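Local coordinates for cyclic di-GMP receptor atypical PilZ domain-containing protein (Xanthomonas campestris pv. campestris, PDB 3RQA) that is of unknown function but belongs to the atypical PilZ family of cyclic di-GMP receptors and assembles into a tetramer through a helical bundle, at residues C[35-40]-C[124-129]; C[50-55]-C[132-137]; C[104-109]-C[170-175]; C[143-148]-C[157-162]. One frame throughout, in Å; residues are numbered along the deposited sequence.

Interaction 1 (C[35-40]-C[124-129]); sequences VTADPG and TGSVLL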
loop_
_atom_site.group_PDB
_atom_site.type_symbol
_atom_site.label_atom_id
_atom_site.label_comp_id
_atom_site.label_asym_id
_atom_site.label_seq_id
_atom_site.Cartn_x
_atom_site.Cartn_y
_atom_site.Cartn_z
ATOM N N VAL C 35 -5.755 -24.667 -13.622
ATOM C CA VAL C 35 -6.953 -24.867 -14.426
ATOM C C VAL C 35 -8.059 -23.900 -14.083
ATOM O O VAL C 35 -8.809 -23.471 -14.950
ATOM C CB VAL C 35 -7.531 -26.292 -14.265
ATOM C CG1 VAL C 35 -8.770 -26.447 -15.143
ATOM C CG2 VAL C 35 -6.486 -27.328 -14.631
ATOM N N THR C 36 -8.183 -23.565 -12.809
ATOM C CA THR C 36 -9.253 -22.653 -12.423
ATOM C C THR C 36 -8.788 -21.198 -12.478
ATOM O O THR C 36 -8.375 -20.600 -11.477
ATOM C CB THR C 36 -9.799 -23.011 -11.040
ATOM O OG1 THR C 36 -10.244 -24.379 -11.062
ATOM C CG2 THR C 36 -10.984 -22.124 -10.693
ATOM N N ALA C 37 -8.875 -20.654 -13.693
ATOM C CA ALA C 37 -8.472 -19.288 -14.010
ATOM C C ALA C 37 -9.015 -18.190 -13.094
ATOM O O ALA C 37 -9.805 -18.439 -12.182
ATOM C CB ALA C 37 -8.829 -18.973 -15.471
ATOM N N ASP C 38 -8.558 -16.972 -13.377
ATOM C CA ASP C 38 -8.899 -15.743 -12.659
ATOM C C ASP C 38 -7.815 -14.735 -13.054
ATOM O O ASP C 38 -7.409 -13.892 -12.249
ATOM C CB ASP C 38 -8.835 -15.979 -11.152
ATOM C CG ASP C 38 -7.530 -16.626 -10.724
ATOM O OD1 ASP C 38 -7.338 -17.830 -11.019
ATOM O OD2 ASP C 38 -6.692 -15.931 -10.104
ATOM N N PRO C 39 -7.353 -14.796 -14.317
ATOM C CA PRO C 39 -6.305 -13.918 -14.850
ATOM C C PRO C 39 -6.543 -12.429 -14.681
ATOM O O PRO C 39 -5.680 -11.693 -14.203
ATOM C CB PRO C 39 -6.246 -14.299 -16.333
ATOM C CG PRO C 39 -6.877 -15.652 -16.393
ATOM C CD PRO C 39 -8.003 -15.517 -15.426
ATOM N N GLY C 40 -7.726 -11.994 -15.085
ATOM C CA GLY C 40 -8.032 -10.585 -15.022
ATOM C C GLY C 40 -8.085 -10.102 -16.459
ATOM O O GLY C 40 -8.440 -10.873 -17.353
ATOM N N THR C 124 -8.022 -26.117 -20.294
ATOM C CA THR C 124 -7.952 -24.670 -20.332
ATOM C C THR C 124 -7.590 -24.176 -18.953
ATOM O O THR C 124 -7.895 -24.837 -17.954
ATOM C CB THR C 124 -9.309 -24.067 -20.764
ATOM O OG1 THR C 124 -9.521 -24.343 -22.156
ATOM C CG2 THR C 124 -9.337 -22.560 -20.545
ATOM N N GLY C 125 -6.935 -23.021 -18.896
ATOM C CA GLY C 125 -6.550 -22.460 -17.614
ATOM C C GLY C 125 -5.705 -21.201 -17.721
ATOM O O GLY C 125 -5.800 -20.448 -18.681
ATOM N N SER C 126 -4.872 -20.973 -16.722
ATOM C CA SER C 126 -4.018 -19.803 -16.726
ATOM C C SER C 126 -2.584 -20.085 -16.344
ATOM O O SER C 126 -2.313 -20.780 -15.370
ATOM C CB SER C 126 -4.579 -18.739 -15.792
ATOM O OG SER C 126 -5.761 -18.185 -16.341
ATOM N N VAL C 127 -1.667 -19.560 -17.142
ATOM C CA VAL C 127 -0.245 -19.686 -16.862
ATOM C C VAL C 127 0.050 -18.560 -15.867
ATOM O O VAL C 127 -0.337 -17.418 -16.107
ATOM C CB VAL C 127 0.600 -19.449 -18.144
ATOM C CG1 VAL C 127 2.030 -19.138 -17.780
ATOM C CG2 VAL C 127 0.534 -20.670 -19.048
ATOM N N LEU C 128 0.681 -18.881 -14.742
ATOM C CA LEU C 128 1.042 -17.860 -13.753
ATOM C C LEU C 128 2.551 -17.685 -13.810
ATOM O O LEU C 128 3.297 -18.667 -13.819
ATOM C CB LEU C 128 0.598 -18.259 -12.338
ATOM C CG LEU C 128 -0.854 -17.887 -11.992
ATOM C CD1 LEU C 128 -1.813 -18.627 -12.922
ATOM C CD2 LEU C 128 -1.155 -18.248 -10.543
ATOM N N LEU C 129 2.991 -16.429 -13.864
ATOM C CA LEU C 129 4.406 -16.108 -13.976
ATOM C C LEU C 129 4.784 -14.860 -13.172
ATOM O O LEU C 129 4.020 -13.893 -13.130
ATOM C CB LEU C 129 4.714 -15.838 -15.449
ATOM C CG LEU C 129 5.652 -16.646 -16.345
ATOM C CD1 LEU C 129 5.406 -18.139 -16.226
ATOM C CD2 LEU C 129 5.427 -16.166 -17.783
#
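Residues 35-40 form the loop that leaves strand 24-34 and leads to helix 42-55. The loop runs over strand 124-129, and the contact is made by van der Waals touch. Strand 124-129 pairs with both strand 139-150 and strand 24-34, so the loop lies where the PilZ beta barrel closes.

Backbone approach dominates at the start. Val-35 CA lies 4.0 Å from Gly-125 CA, and Val-35 O rests 3.6 Å from the same Gly-125 CA. Gly-125 has no side chain, and this lets the two backbones come so close. Thr-36 is the centre of an inverse gamma turn, closed by a weak bond from Ala-37 N to Val-35 O. The turn bends the chain so that Ala-37 and Pro-39 come over the strand.

Side-chain contacts follow. Val-35 CG1 is anti to its backbone N (chi1 -179°) and meets Thr-124 O at 3.4 Å. Ser-126 CB is directed at the loop, with OG anti to the carbonyl carbon (chi1 -71°). The methyl CB of Ala-37 stands 3.3 Å from Ser-126 OG. The Pro-39 ring lies beside the same side chain, with Pro-39 CG 3.9 Å from Ser-126 CB.

The strand itself is held elsewhere by backbone bonds. Gly-125 pairs with Ala-143, and Ser-126 pairs with His-34.

The chemistry is therefore apolar. Ser-126 OG is buried and has no hydrogen-bonding partner in the model, though its exact place is less sure. The loop is laid on the strand by shape, not by polar bonds between the two segments.

Interaction 2 (C[50-55]-C[132-137]); sequences RSLGQV and SDWLPE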
loop_
_atom_site.group_PDB
_atom_site.type_symbol
_atom_site.label_atom_id
_atom_site.label_comp_id
_atom_site.label_asym_id
_atom_site.label_seq_id
_atom_site.Cartn_x
_atom_site.Cartn_y
_atom_site.Cartn_z
ATOM N N ARG C 50 4.555 -3.161 -19.184
ATOM C CA ARG C 50 5.072 -1.867 -19.597
ATOM C C ARG C 50 5.630 -1.070 -18.421
ATOM O O ARG C 50 6.738 -0.555 -18.493
ATOM C CB ARG C 50 3.985 -1.054 -20.296
ATOM C CG ARG C 50 3.573 -1.601 -21.659
ATOM C CD ARG C 50 2.661 -0.614 -22.390
ATOM N NE ARG C 50 2.170 -1.166 -23.650
ATOM C CZ ARG C 50 2.933 -1.475 -24.698
ATOM N NH1 ARG C 50 2.378 -1.981 -25.791
ATOM N NH2 ARG C 50 4.240 -1.268 -24.668
ATOM N N SER C 51 4.862 -0.978 -17.342
ATOM C CA SER C 51 5.300 -0.233 -16.168
ATOM C C SER C 51 6.598 -0.819 -15.653
ATOM O O SER C 51 7.524 -0.097 -15.287
ATOM C CB SER C 51 4.230 -0.292 -15.078
ATOM O OG SER C 51 2.998 0.215 -15.562
ATOM N N LEU C 52 6.657 -2.145 -15.651
ATOM C CA LEU C 52 7.830 -2.876 -15.190
ATOM C C LEU C 52 9.051 -2.478 -16.031
ATOM O O LEU C 52 10.151 -2.296 -15.509
ATOM C CB LEU C 52 7.555 -4.381 -15.308
ATOM C CG LEU C 52 8.297 -5.386 -14.427
ATOM C CD1 LEU C 52 8.150 -5.000 -12.948
ATOM C CD2 LEU C 52 7.732 -6.785 -14.685
ATOM N N GLY C 53 8.845 -2.326 -17.332
ATOM C CA GLY C 53 9.944 -1.960 -18.209
ATOM C C GLY C 53 10.452 -0.550 -17.954
ATOM O O GLY C 53 11.662 -0.296 -17.924
ATOM N N GLN C 54 9.520 0.374 -17.753
ATOM C CA GLN C 54 9.881 1.762 -17.521
ATOM C C GLN C 54 10.685 1.963 -16.253
ATOM O O GLN C 54 11.484 2.892 -16.164
ATOM C CB GLN C 54 8.632 2.620 -17.474
ATOM C CG GLN C 54 7.928 2.705 -18.800
ATOM C CD GLN C 54 6.738 3.620 -18.737
ATOM O OE1 GLN C 54 5.588 3.173 -18.803
ATOM N NE2 GLN C 54 7.002 4.919 -18.586
ATOM N N VAL C 55 10.481 1.093 -15.275
ATOM C CA VAL C 55 11.194 1.210 -14.010
ATOM C C VAL C 55 12.521 0.447 -13.966
ATOM O O VAL C 55 13.463 0.878 -13.311
ATOM C CB VAL C 55 10.300 0.740 -12.833
ATOM C CG1 VAL C 55 11.079 0.782 -11.520
ATOM C CG2 VAL C 55 9.065 1.620 -12.742
ATOM N N SER C 132 9.134 -10.063 -12.947
ATOM C CA SER C 132 10.210 -9.293 -12.349
ATOM C C SER C 132 11.193 -10.074 -11.499
ATOM O O SER C 132 12.086 -10.737 -12.017
ATOM C CB SER C 132 9.626 -8.163 -11.512
ATOM O OG SER C 132 10.661 -7.431 -10.896
ATOM N N ASP C 133 11.023 -9.973 -10.188
ATOM C CA ASP C 133 11.885 -10.626 -9.210
ATOM C C ASP C 133 11.897 -9.708 -7.986
ATOM O O ASP C 133 11.711 -10.165 -6.862
ATOM C CB ASP C 133 13.311 -10.781 -9.740
ATOM C CG ASP C 133 14.176 -11.629 -8.835
ATOM O OD1 ASP C 133 14.199 -11.360 -7.615
ATOM O OD2 ASP C 133 14.842 -12.560 -9.339
ATOM N N TRP C 134 12.113 -8.411 -8.208
ATOM C CA TRP C 134 12.105 -7.456 -7.100
ATOM C C TRP C 134 10.659 -7.054 -6.792
ATOM O O TRP C 134 10.376 -6.511 -5.728
ATOM C CB TRP C 134 12.928 -6.207 -7.436
ATOM C CG TRP C 134 12.419 -5.450 -8.618
ATOM C CD1 TRP C 134 12.697 -5.694 -9.934
ATOM C CD2 TRP C 134 11.480 -4.369 -8.599
ATOM N NE1 TRP C 134 11.980 -4.831 -10.740
ATOM C CE2 TRP C 134 11.225 -4.009 -9.945
ATOM C CE3 TRP C 134 10.828 -3.668 -7.576
ATOM C CZ2 TRP C 134 10.343 -2.978 -10.295
ATOM C CZ3 TRP C 134 9.950 -2.638 -7.924
ATOM C CH2 TRP C 134 9.718 -2.306 -9.277
ATOM N N LEU C 135 9.749 -7.330 -7.725
ATOM C CA LEU C 135 8.329 -7.006 -7.553
ATOM C C LEU C 135 7.538 -8.312 -7.512
ATOM O O LEU C 135 7.475 -9.045 -8.494
ATOM C CB LEU C 135 7.834 -6.147 -8.713
ATOM C CG LEU C 135 6.405 -5.606 -8.663
ATOM C CD1 LEU C 135 6.325 -4.424 -7.717
ATOM C CD2 LEU C 135 5.987 -5.180 -10.060
ATOM N N PRO C 136 6.905 -8.610 -6.370
ATOM C CA PRO C 136 6.123 -9.842 -6.206
ATOM C C PRO C 136 4.751 -9.827 -6.890
ATOM O O PRO C 136 3.743 -10.184 -6.281
ATOM C CB PRO C 136 6.012 -9.957 -4.693
ATOM C CG PRO C 136 5.800 -8.508 -4.302
ATOM C CD PRO C 136 6.839 -7.777 -5.151
ATOM N N GLU C 137 4.702 -9.398 -8.143
ATOM C CA GLU C 137 3.431 -9.376 -8.849
ATOM C C GLU C 137 3.442 -10.440 -9.936
ATOM O O GLU C 137 4.471 -10.705 -10.562
ATOM C CB GLU C 137 3.157 -8.003 -9.465
ATOM C CG GLU C 137 1.810 -7.922 -10.167
ATOM C CD GLU C 137 0.629 -7.943 -9.210
ATOM O OE1 GLU C 137 0.577 -8.825 -8.323
ATOM O OE2 GLU C 137 -0.258 -7.070 -9.348
#
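Helix 42-55 packs here on the loop that joins strands 124-129 and 139-150 of the PilZ barrel. The contact is apolar, and only Leu-52 and Val-55 of the helix segment reach the loop.

Leu-52 comes first and does most of the work. Its CG is anti to the backbone N (chi1 -155°), which carries both methyls to the loop. Leu-52 CD1 meets Leu-135 CD2 at 3.6 Å, where the two side chains cross obliquely. The two methyls of Leu-52 share Ser-132 CB, at 3.8 Å from Leu-52 CD1 and 3.9 Å from Leu-52 CD2. Leu-52 CD1 also touches Trp-134 CZ2.

Val-55 follows one turn later and points at the loop. It crosses the side chain of Trp-134 at about a right angle. That indole starts from the crowded position between its backbone N and carbonyl carbon (chi1 61°). Leu-135 CB lies over the centre of one of its faces. Beyond the helix segment, Glu-56 OE1 accepts from Trp-134 NE1 and is also hydrogen-bonded to Ser-132 OG. A second subunit adds Leu-87 against Leu-135 and Lys-80 against Val-55. Val-55 CG1 ends 4.0 Å from Trp-134 CZ2 and 4.1 Å from Trp-134 CH2.

Interaction 3 (C[104-109]-C[170-175]); sequences VHWSVR and DALERH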
loop_
_atom_site.group_PDB
_atom_site.type_symbol
_atom_site.label_atom_id
_atom_site.label_comp_id
_atom_site.label_asym_id
_atom_site.label_seq_id
_atom_site.Cartn_x
_atom_site.Cartn_y
_atom_site.Cartn_z
ATOM N N VAL C 104 11.840 -22.728 -17.990
ATOM C CA VAL C 104 10.746 -22.655 -18.946
ATOM C C VAL C 104 11.244 -22.148 -20.300
ATOM O O VAL C 104 12.332 -21.580 -20.395
ATOM C CB VAL C 104 9.633 -21.698 -18.425
ATOM C CG1 VAL C 104 9.280 -22.049 -16.991
ATOM C CG2 VAL C 104 10.101 -20.242 -18.505
ATOM N N HIS C 105 10.447 -22.382 -21.341
ATOM C CA HIS C 105 10.758 -21.917 -22.678
ATOM C C HIS C 105 9.573 -21.026 -23.008
ATOM O O HIS C 105 8.451 -21.496 -23.216
ATOM C CB HIS C 105 10.865 -23.076 -23.670
ATOM C CG HIS C 105 11.790 -22.799 -24.816
ATOM N ND1 HIS C 105 11.648 -23.392 -26.051
ATOM C CD2 HIS C 105 12.871 -21.989 -24.910
ATOM C CE1 HIS C 105 12.600 -22.956 -26.859
ATOM N NE2 HIS C 105 13.355 -22.104 -26.190
ATOM N N TRP C 106 9.846 -19.730 -23.065
ATOM C CA TRP C 106 8.829 -18.710 -23.273
ATOM C C TRP C 106 8.917 -17.912 -24.579
ATOM O O TRP C 106 9.972 -17.374 -24.920
ATOM C CB TRP C 106 8.910 -17.760 -22.069
ATOM C CG TRP C 106 7.811 -16.782 -21.878
ATOM C CD1 TRP C 106 6.586 -16.774 -22.482
ATOM C CD2 TRP C 106 7.804 -15.701 -20.938
ATOM N NE1 TRP C 106 5.813 -15.758 -21.973
ATOM C CE2 TRP C 106 6.536 -15.083 -21.022
ATOM C CE3 TRP C 106 8.746 -15.195 -20.031
ATOM C CZ2 TRP C 106 6.185 -13.977 -20.227
ATOM C CZ3 TRP C 106 8.398 -14.094 -19.242
ATOM C CH2 TRP C 106 7.128 -13.499 -19.348
ATOM N N SER C 107 7.798 -17.839 -25.295
ATOM C CA SER C 107 7.703 -17.063 -26.532
ATOM C C SER C 107 6.398 -16.267 -26.429
ATOM O O SER C 107 5.630 -16.442 -25.489
ATOM C CB SER C 107 7.656 -17.968 -27.776
ATOM O OG SER C 107 6.331 -18.402 -28.062
ATOM N N VAL C 108 6.157 -15.397 -27.398
ATOM C CA VAL C 108 4.960 -14.579 -27.421
ATOM C C VAL C 108 3.713 -15.445 -27.584
ATOM O O VAL C 108 2.626 -15.055 -27.171
ATOM C CB VAL C 108 5.022 -13.560 -28.591
ATOM C CG1 VAL C 108 4.991 -14.290 -29.915
ATOM C CG2 VAL C 108 3.869 -12.579 -28.507
ATOM N N ARG C 109 3.882 -16.621 -28.179
ATOM C CA ARG C 109 2.773 -17.542 -28.430
ATOM C C ARG C 109 2.350 -18.415 -27.258
ATOM O O ARG C 109 1.164 -18.712 -27.092
ATOM C CB ARG C 109 3.111 -18.475 -29.590
ATOM C CG ARG C 109 3.366 -17.783 -30.910
ATOM C CD ARG C 109 3.728 -18.807 -31.970
ATOM N NE ARG C 109 4.325 -18.189 -33.146
ATOM C CZ ARG C 109 5.310 -18.739 -33.843
ATOM N NH1 ARG C 109 5.800 -19.917 -33.472
ATOM N NH2 ARG C 109 5.818 -18.105 -34.896
ATOM N N ASP C 170 2.148 -6.614 -27.856
ATOM C CA ASP C 170 3.280 -5.716 -28.034
ATOM C C ASP C 170 4.158 -5.631 -26.789
ATOM O O ASP C 170 5.381 -5.714 -26.879
ATOM C CB ASP C 170 2.808 -4.313 -28.394
ATOM C CG ASP C 170 3.964 -3.392 -28.727
ATOM O OD1 ASP C 170 4.501 -3.517 -29.851
ATOM O OD2 ASP C 170 4.354 -2.570 -27.863
ATOM N N ALA C 171 3.527 -5.448 -25.631
ATOM C CA ALA C 171 4.252 -5.364 -24.364
ATOM C C ALA C 171 5.020 -6.660 -24.102
ATOM O O ALA C 171 6.129 -6.633 -23.581
ATOM C CB ALA C 171 3.272 -5.108 -23.214
ATOM N N LEU C 172 4.418 -7.795 -24.450
ATOM C CA LEU C 172 5.081 -9.083 -24.221
ATOM C C LEU C 172 6.277 -9.261 -25.158
ATOM O O LEU C 172 7.339 -9.749 -24.740
ATOM C CB LEU C 172 4.100 -10.252 -24.410
ATOM C CG LEU C 172 4.650 -11.681 -24.262
ATOM C CD1 LEU C 172 5.387 -11.844 -22.936
ATOM C CD2 LEU C 172 3.492 -12.676 -24.369
ATOM N N GLU C 173 6.102 -8.874 -26.424
ATOM C CA GLU C 173 7.196 -8.995 -27.386
ATOM C C GLU C 173 8.377 -8.150 -26.909
ATOM O O GLU C 173 9.514 -8.620 -26.898
ATOM C CB GLU C 173 6.742 -8.556 -28.786
ATOM C CG GLU C 173 6.166 -9.698 -29.618
ATOM C CD GLU C 173 5.438 -9.219 -30.855
ATOM O OE1 GLU C 173 5.816 -8.165 -31.414
ATOM O OE2 GLU C 173 4.486 -9.905 -31.276
ATOM N N ARG C 174 8.097 -6.910 -26.506
ATOM C CA ARG C 174 9.156 -6.031 -26.020
ATOM C C ARG C 174 9.805 -6.683 -24.807
ATOM O O ARG C 174 11.032 -6.735 -24.700
ATOM C CB ARG C 174 8.604 -4.666 -25.614
ATOM C CG ARG C 174 8.153 -3.789 -26.769
ATOM C CD ARG C 174 7.386 -2.590 -26.232
ATOM N NE ARG C 174 6.886 -1.734 -27.300
ATOM C CZ ARG C 174 7.602 -0.798 -27.915
ATOM N NH1 ARG C 174 8.862 -0.581 -27.566
ATOM N NH2 ARG C 174 7.055 -0.093 -28.893
ATOM N N HIS C 175 8.973 -7.195 -23.904
ATOM C CA HIS C 175 9.485 -7.833 -22.699
ATOM C C HIS C 175 10.451 -8.969 -23.019
ATOM O O HIS C 175 11.552 -9.034 -22.467
ATOM C CB HIS C 175 8.346 -8.373 -21.835
ATOM C CG HIS C 175 8.823 -8.996 -20.563
ATOM N ND1 HIS C 175 9.299 -8.248 -19.507
ATOM C CD2 HIS C 175 8.989 -10.293 -20.213
ATOM C CE1 HIS C 175 9.742 -9.060 -18.564
ATOM N NE2 HIS C 175 9.566 -10.306 -18.967
#
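Leu-172, Val-108 and Trp-106 carry this buried contact between the end of strand 101-107 and helix 165-185. The axes of strand 104-107 and helix 170-175 come within 10.0 Å and make an angle of 127°.

Leu-172 points from the helix at the strand end. Its CG is anti to the backbone N (chi1 178°), and its two methyls go to different partners. Leu-172 CD1 meets Trp-106 CZ2 at 3.5 Å, with the two side chains tip to tip. Leu-172 CD2 turns to the loop after the strand and lies 3.8 Å from Val-108 O and 4.2 Å from Val-108 CG2.

Val-108 uses CG2 for both of its side-chain contacts. Val-108 CG2 is anti to the backbone N and rests 3.8 Å from Glu-173 CG. Glu-173 OE2 is only slightly farther from it and is hydrogen-bonded to Gln-169. The bend that places Val-108 is an ST turn: Ser-107 OG accepts from Arg-109 N at 3.0 Å. Ser-107 OG is also hydrogen-bonded to Leu-18 O.

Trp-106 reaches in with CG anti to the backbone N (chi1 -168°). Besides Leu-172 it meets His-175, one turn further along the helix. Trp-106 CH2 lies 3.8 Å from His-175 CD2, and the ring planes are oblique to each other.

Around the contact, the backbone of Trp-106 pairs with Cys-25 of strand 24-34. On helix 165-185, Ala-171 packs on Leu-49 and Arg-50 of helix 42-55. The C-terminal helix thus lies between the barrel strand and helix 42-55.

Interaction 4 (C[143-148]-C[157-162]); sequences ADVLAS and LWLRFA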
loop_
_atom_site.group_PDB
_atom_site.type_symbol
_atom_site.label_atom_id
_atom_site.label_comp_id
_atom_site.label_asym_id
_atom_site.label_seq_id
_atom_site.Cartn_x
_atom_site.Cartn_y
_atom_site.Cartn_z
ATOM N N ALA C 143 -4.639 -19.703 -21.085
ATOM C CA ALA C 143 -4.003 -20.557 -22.083
ATOM C C ALA C 143 -4.627 -21.949 -22.173
ATOM O O ALA C 143 -5.356 -22.375 -21.280
ATOM C CB ALA C 143 -2.521 -20.686 -21.773
ATOM N N ASP C 144 -4.332 -22.648 -23.262
ATOM C CA ASP C 144 -4.826 -24.000 -23.469
ATOM C C ASP C 144 -3.628 -24.949 -23.569
ATOM O O ASP C 144 -2.547 -24.575 -24.034
ATOM C CB ASP C 144 -5.678 -24.086 -24.740
ATOM C CG ASP C 144 -7.013 -23.356 -24.602
ATOM O OD1 ASP C 144 -7.898 -23.527 -25.471
ATOM O OD2 ASP C 144 -7.184 -22.600 -23.622
ATOM N N VAL C 145 -3.815 -26.172 -23.096
ATOM C CA VAL C 145 -2.750 -27.161 -23.155
ATOM C C VAL C 145 -2.702 -27.768 -24.557
ATOM O O VAL C 145 -3.677 -28.375 -25.007
ATOM C CB VAL C 145 -2.989 -28.300 -22.133
ATOM C CG1 VAL C 145 -1.878 -29.340 -22.243
ATOM C CG2 VAL C 145 -3.061 -27.728 -20.722
ATOM N N LEU C 146 -1.574 -27.586 -25.242
ATOM C CA LEU C 146 -1.375 -28.132 -26.583
ATOM C C LEU C 146 -0.850 -29.557 -26.453
ATOM O O LEU C 146 -1.296 -30.463 -27.160
ATOM C CB LEU C 146 -0.332 -27.326 -27.370
ATOM C CG LEU C 146 -0.532 -25.894 -27.865
ATOM C CD1 LEU C 146 0.650 -25.543 -28.756
ATOM C CD2 LEU C 146 -1.805 -25.760 -28.659
ATOM N N ALA C 147 0.118 -29.739 -25.555
ATOM C CA ALA C 147 0.714 -31.046 -25.332
ATOM C C ALA C 147 1.075 -31.270 -23.871
ATOM O O ALA C 147 1.350 -30.320 -23.130
ATOM C CB ALA C 147 1.943 -31.204 -26.188
ATOM N N SER C 148 1.078 -32.540 -23.481
ATOM C CA SER C 148 1.393 -32.973 -22.127
ATOM C C SER C 148 2.210 -34.258 -22.222
ATOM O O SER C 148 1.766 -35.244 -22.823
ATOM C CB SER C 148 0.107 -33.249 -21.347
ATOM O OG SER C 148 0.394 -33.661 -20.025
ATOM N N LEU C 157 4.305 -29.457 -19.832
ATOM C CA LEU C 157 3.144 -28.902 -20.497
ATOM C C LEU C 157 3.564 -27.862 -21.515
ATOM O O LEU C 157 4.497 -27.096 -21.285
ATOM C CB LEU C 157 2.222 -28.235 -19.468
ATOM C CG LEU C 157 1.107 -29.025 -18.776
ATOM C CD1 LEU C 157 1.398 -30.518 -18.757
ATOM C CD2 LEU C 157 0.933 -28.471 -17.377
ATOM N N TRP C 158 2.876 -27.858 -22.646
ATOM C CA TRP C 158 3.100 -26.882 -23.697
ATOM C C TRP C 158 1.787 -26.121 -23.700
ATOM O O TRP C 158 0.736 -26.679 -24.016
ATOM C CB TRP C 158 3.327 -27.560 -25.052
ATOM C CG TRP C 158 4.707 -28.112 -25.218
ATOM C CD1 TRP C 158 5.705 -27.607 -26.010
ATOM C CD2 TRP C 158 5.253 -29.268 -24.575
ATOM N NE1 TRP C 158 6.833 -28.379 -25.897
ATOM C CE2 TRP C 158 6.587 -29.406 -25.023
ATOM C CE3 TRP C 158 4.744 -30.205 -23.662
ATOM C CZ2 TRP C 158 7.423 -30.442 -24.591
ATOM C CZ3 TRP C 158 5.577 -31.239 -23.231
ATOM C CH2 TRP C 158 6.902 -31.347 -23.697
ATOM N N LEU C 159 1.842 -24.860 -23.304
ATOM C CA LEU C 159 0.655 -24.029 -23.250
ATOM C C LEU C 159 0.684 -22.933 -24.325
ATOM O O LEU C 159 1.701 -22.272 -24.524
ATOM C CB LEU C 159 0.527 -23.371 -21.873
ATOM C CG LEU C 159 0.418 -24.168 -20.564
ATOM C CD1 LEU C 159 -0.733 -25.143 -20.644
ATOM C CD2 LEU C 159 1.709 -24.886 -20.275
ATOM N N ARG C 160 -0.444 -22.748 -25.005
ATOM C CA ARG C 160 -0.563 -21.715 -26.025
ATOM C C ARG C 160 -1.474 -20.638 -25.448
ATOM O O ARG C 160 -2.615 -20.932 -25.077
ATOM C CB ARG C 160 -1.191 -22.275 -27.303
ATOM C CG ARG C 160 -1.272 -21.245 -28.418
ATOM C CD ARG C 160 -2.639 -21.225 -29.052
ATOM N NE ARG C 160 -2.890 -22.399 -29.882
ATOM C CZ ARG C 160 -3.981 -23.157 -29.791
ATOM N NH1 ARG C 160 -4.916 -22.868 -28.897
ATOM N NH2 ARG C 160 -4.141 -24.194 -30.605
ATOM N N PHE C 161 -0.976 -19.402 -25.364
ATOM C CA PHE C 161 -1.771 -18.311 -24.805
ATOM C C PHE C 161 -2.982 -18.016 -25.682
ATOM O O PHE C 161 -2.925 -18.166 -26.900
ATOM C CB PHE C 161 -0.945 -17.009 -24.659
ATOM C CG PHE C 161 0.357 -17.179 -23.900
ATOM C CD1 PHE C 161 0.377 -17.766 -22.635
ATOM C CD2 PHE C 161 1.564 -16.751 -24.460
ATOM C CE1 PHE C 161 1.576 -17.932 -21.941
ATOM C CE2 PHE C 161 2.770 -16.909 -23.778
ATOM C CZ PHE C 161 2.776 -17.501 -22.517
ATOM N N ALA C 162 -4.081 -17.624 -25.045
ATOM C CA ALA C 162 -5.281 -17.245 -25.778
ATOM C C ALA C 162 -4.871 -15.899 -26.396
ATOM O O ALA C 162 -3.931 -15.269 -25.913
ATOM C CB ALA C 162 -6.450 -17.061 -24.815
#
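Strands 139-150 and 155-161 form an antiparallel beta hairpin in the barrel, with a classic beta bulge in this part. Leu-146 and Ala-147 both face Trp-158. Trp-158 O accepts from Leu-146 N at 2.8 Å, nearly along the C=O axis, and weakly from Ala-147 N. Trp-158 N gives its own bond to Ala-147 O. On the other side of the bulge, Asp-144 and Arg-160 are a hydrogen-bonded pair, with both N-to-O bonds 3.0 Å long.

Arg-160 can be followed outward. Arg-160 CB sits 3.7 Å from Leu-146 CG. The CG of Arg-160 is anti to the backbone N (chi1 -177°). The chain then bends at chi2 (-132°) and chi3 (-72°), which folds the head back over Leu-146. Arg-160 NE lies 3.7 Å from Leu-146 CD2 and makes a salt bridge to Glu-17 of helix 12-19. Arg-160 CZ comes 3.6 Å from Leu-146 CD2, and Arg-160 NH2 closes to 3.4 Å from that CD2. Leu-146 CD2 therefore lies over one face of the guanidinium, offset toward its rim. Arg-160 NH1 stops 4.6 Å from Asp-144 OD1, beyond a salt bridge.

The face with Val-145 and Leu-159 is apolar. Val-145 CG2 and Leu-159 CD1 lie side by side at 3.5 Å, tight for two methyls. Ala-143 and Phe-161 continue that face.

The backbone bonds set the register. The bulge shifts it by one and brings Ala-147 onto the face of Trp-158, beside Leu-146. There Leu-146 packs on Arg-160, whose charge is met by Glu-17. Asp-144 may add a weaker electrostatic pull.

Overall arrangement
From the N terminus, the loop after strand 24-34 opens interaction 1, and helix 42-55 then opens interaction 2. Strand 101-107 opens interaction 3. The chain closes interaction 1 at strand 124-129 and interaction 2 in the next loop. Interactions 1, 2 and 3 therefore all cross one another. Interaction 4, a local hairpin, opens and closes within the span of interaction 3, which helix 165-185 closes last. Interactions 1, 3 and 4 reach the same barrel sheet. Neighbouring strands 124-129 and 139-150 join 1 to 4, which follow in series, while Phe-161 packs on Trp-106 between 4 and 3. The Arg-50 to Asp-170 salt bridge ties 2 to 3. Interactions 2 and 4 do not touch.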